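Local coordinates for farnesyl pyrophosphate synthase (Pseudomonas aeruginosa pao1, PDB 3ZOU), which catalyses the head-to-tail condensation of isopentenyl diphosphate with an allylic diphosphate, geranyl diphosphate, to form the C15 product farnesyl diphosphate, at the 3-(2-oxo-1,3-benzoxazol-3(2H)-yl)propanoic acid site. Numbering follows the deposited sequence.

The 3-(2-oxo-1,3-benzoxazol-3(2H)-yl)propanoic acid site. Residues 3-4, 7, 45, 47, 50, 287, 290. With 6H6 (3-(2-oxo-1,3-benzoxazol-3(2H)-yl)propanoic acid), chain B.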
ATOM      1  N   ILE A   3     -28.768  12.577 -10.300  1.00 20.88           N
ATOM      2  CA  ILE A   3     -27.518  12.192  -9.599  1.00 21.65           C
ATOM      3  C   ILE A   3     -27.701  10.810  -8.950  1.00 19.77           C
ATOM      4  O   ILE A   3     -26.744  10.015  -8.926  1.00 17.03           O
ATOM      5  CB  ILE A   3     -27.071  13.294  -8.618  1.00 21.37           C
ATOM      6  CG1 ILE A   3     -25.706  12.904  -7.979  1.00 23.62           C
ATOM      7  CG2 ILE A   3     -28.109  13.525  -7.535  1.00 23.80           C
ATOM      8  CD1 ILE A   3     -24.571  12.922  -8.968  1.00 21.72           C
ATOM      9  N   ALA A   4     -28.910  10.506  -8.450  1.00 18.45           N
ATOM     10  CA  ALA A   4     -29.175   9.234  -7.833  1.00 19.50           C
ATOM     11  C   ALA A   4     -28.987   8.117  -8.861  1.00 18.79           C
ATOM     12  O   ALA A   4     -28.365   7.145  -8.524  1.00 21.62           O
ATOM     13  CB  ALA A   4     -30.575   9.173  -7.237  1.00 21.28           C
ATOM     14  N   GLN A   7     -25.269   7.821  -9.614  1.00 15.64           N
ATOM     15  CA  GLN A   7     -24.637   7.140  -8.470  1.00 15.27           C
ATOM     16  C   GLN A   7     -24.898   5.613  -8.512  1.00 15.99           C
ATOM     17  O   GLN A   7     -23.979   4.781  -8.378  1.00 17.11           O
ATOM     18  CB  GLN A   7     -25.099   7.729  -7.167  1.00 16.49           C
ATOM     19  CG  GLN A   7     -24.572   7.080  -5.933  1.00 17.08           C
ATOM     20  CD  GLN A   7     -25.265   5.793  -5.516  1.00 20.86           C
ATOM     21  OE1 GLN A   7     -26.480   5.634  -5.684  1.00 24.90           O
ATOM     22  NE2 GLN A   7     -24.505   4.868  -4.899  1.00 20.30           N
ATOM     23  N   LYS A  45     -21.772   3.518  -0.926  1.00 16.79           N
ATOM     24  CA  LYS A  45     -22.309   4.373  -1.973  1.00 17.33           C
ATOM     25  C   LYS A  45     -21.317   4.690  -3.096  1.00 14.81           C
ATOM     26  O   LYS A  45     -21.713   5.140  -4.182  1.00 13.69           O
ATOM     27  CB  LYS A  45     -22.857   5.669  -1.376  1.00 21.43           C
ATOM     28  CG  LYS A  45     -24.134   5.362  -0.567  1.00 25.68           C
ATOM     29  CD  LYS A  45     -25.234   4.947  -1.537  1.00 32.63           C
ATOM     30  CE  LYS A  45     -25.916   3.647  -1.184  1.00 38.30           C
ATOM     31  NZ  LYS A  45     -26.953   3.931  -0.161  1.00 40.53           N
ATOM     32  N   VAL A  47     -18.936   6.884  -3.664  1.00 11.90           N
ATOM     33  CA  VAL A  47     -18.694   8.258  -4.059  1.00 12.29           C
ATOM     34  C   VAL A  47     -17.354   8.467  -4.772  1.00 10.83           C
ATOM     35  O   VAL A  47     -17.227   9.229  -5.727  1.00 10.08           O
ATOM     36  CB  VAL A  47     -18.766   9.203  -2.860  1.00 15.47           C
ATOM     37  CG1 VAL A  47     -18.442  10.634  -3.277  1.00 19.46           C
ATOM     38  CG2 VAL A  47     -20.107   9.099  -2.188  1.00 17.01           C
ATOM     39  N   LEU A  50     -17.602   7.196  -8.209  1.00 10.01           N
ATOM     40  CA  LEU A  50     -18.510   8.167  -8.930  1.00 10.24           C
ATOM     41  C   LEU A  50     -17.635   9.302  -9.449  1.00 10.47           C
ATOM     42  O   LEU A  50     -17.690   9.758 -10.583  1.00 12.15           O
ATOM     43  CB  LEU A  50     -19.565   8.656  -7.975  1.00 11.34           C
ATOM     44  CG  LEU A  50     -20.767   9.472  -8.568  1.00 12.95           C
ATOM     45  CD1 LEU A  50     -21.865   9.548  -7.547  1.00 14.02           C
ATOM     46  CD2 LEU A  50     -20.292  10.826  -8.954  1.00 13.46           C
ATOM     47  N   LEU A 287     -23.555  16.516  -8.463  1.00 12.01           N
ATOM     48  CA  LEU A 287     -23.025  16.032  -7.202  1.00 11.45           C
ATOM     49  C   LEU A 287     -22.749  17.175  -6.234  1.00 11.39           C
ATOM     50  O   LEU A 287     -23.119  17.060  -5.095  1.00 12.23           O
ATOM     51  CB  LEU A 287     -21.727  15.219  -7.442  1.00 11.89           C
ATOM     52  CG  LEU A 287     -21.119  14.709  -6.130  1.00 11.90           C
ATOM     53  CD1 LEU A 287     -21.965  13.624  -5.515  1.00 11.92           C
ATOM     54  CD2 LEU A 287     -19.748  14.160  -6.503  1.00 11.92           C
ATOM     55  N   TYR A 290     -26.071  18.175  -4.870  1.00 11.64           N
ATOM     56  CA  TYR A 290     -26.607  17.123  -4.016  1.00 13.16           C
ATOM     57  C   TYR A 290     -26.015  17.169  -2.593  1.00 12.43           C
ATOM     58  O   TYR A 290     -26.725  17.011  -1.607  1.00 15.34           O
ATOM     59  CB  TYR A 290     -26.324  15.746  -4.615  1.00 13.05           C
ATOM     60  CG  TYR A 290     -26.608  14.634  -3.666  1.00 16.44           C
ATOM     61  CD1 TYR A 290     -27.907  14.165  -3.469  1.00 19.80           C
ATOM     62  CD2 TYR A 290     -25.556  14.025  -2.959  1.00 18.96           C
ATOM     63  CE1 TYR A 290     -28.178  13.151  -2.554  1.00 21.94           C
ATOM     64  CE2 TYR A 290     -25.830  13.048  -2.037  1.00 21.51           C
ATOM     65  CZ  TYR A 290     -27.150  12.634  -1.838  1.00 22.02           C
ATOM     66  OH  TYR A 290     -27.396  11.600  -0.921  1.00 28.89           O
TER
HETATM   67  O   6H6 B1299     -29.781   6.869  -1.289  0.90 46.37           O
HETATM   68  N1  6H6 B1299     -27.449   9.597  -3.412  0.90 27.88           N
HETATM   69  O1  6H6 B1299     -29.060  10.380  -4.853  0.90 30.44           O
HETATM   70  C2  6H6 B1299     -27.874  10.252  -4.487  0.90 28.46           C
HETATM   71  O2  6H6 B1299     -26.799  10.756  -5.145  0.90 24.29           O
HETATM   72  C3  6H6 B1299     -25.707  10.432  -4.433  0.90 21.50           C
HETATM   73  C4  6H6 B1299     -24.381  10.730  -4.675  0.90 20.43           C
HETATM   74  C5  6H6 B1299     -23.463  10.230  -3.757  0.90 19.37           C
HETATM   75  C6  6H6 B1299     -23.881   9.481  -2.660  0.90 19.71           C
HETATM   76  C7  6H6 B1299     -25.200   9.169  -2.416  0.90 22.05           C
HETATM   77  C8  6H6 B1299     -26.119   9.675  -3.324  0.90 23.68           C
HETATM   78  C9  6H6 B1299     -28.314   8.870  -2.493  0.90 33.21           C
HETATM   79  C10 6H6 B1299     -28.538   7.517  -3.205  0.90 36.01           C
HETATM   80  C11 6H6 B1299     -29.159   6.461  -2.292  0.90 44.71           C
HETATM   81  OXT 6H6 B1299     -29.033   5.266  -2.651  0.90 50.91           O
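Aromatic stacking on one face and aliphatic contact on the other hold the partly occupied fragment 6H6 by its benzoxazolone bicycle. Tyr290, with CG anti to the backbone N (chi1 169°), lays its ring almost parallel to the five-membered ring of 6H6, planes 14° apart, with Tyr290 CZ 3.4 Å from 6H6 N1. The overlap favours that ring, whose centroid lies nearer the Tyr290 ring centroid than that of the fused benzene does. From the opposite face, Gln7 CG sits over the benzene in a CH-pi contact, 3.8 Å from 6H6 C3. Gln7 is bent at chi2 (-80°), and its NE2 donates to Lys45 O at 2.9 Å, nearly straight and on a carbonyl lone pair, which fixes the amide's rotation. Val47 CG2 reaches 6H6 C6 at 3.8 Å, while the CD1 methyls of Leu50 and Leu287 converge on C4 and C5, closing the inner, apolar end.

The propionate end is looser. Lys45, bent at chi2, chi3 and chi4, brings NZ to 3.5 Å from the 6H6 carboxylate OXT, a long salt bridge that probably steers more than it fixes. With 260 of its 366 Å² hidden, the fragment remains partly solvent-accessible.

This fragment pocket gathers helices 3-19, 47-58 and 282-293, plus Lys45 in the loop before helix 47-58, in the helical prenyl synthase fold. None of its residues belongs to the geranyl diphosphate pocket, which suggests a separate site.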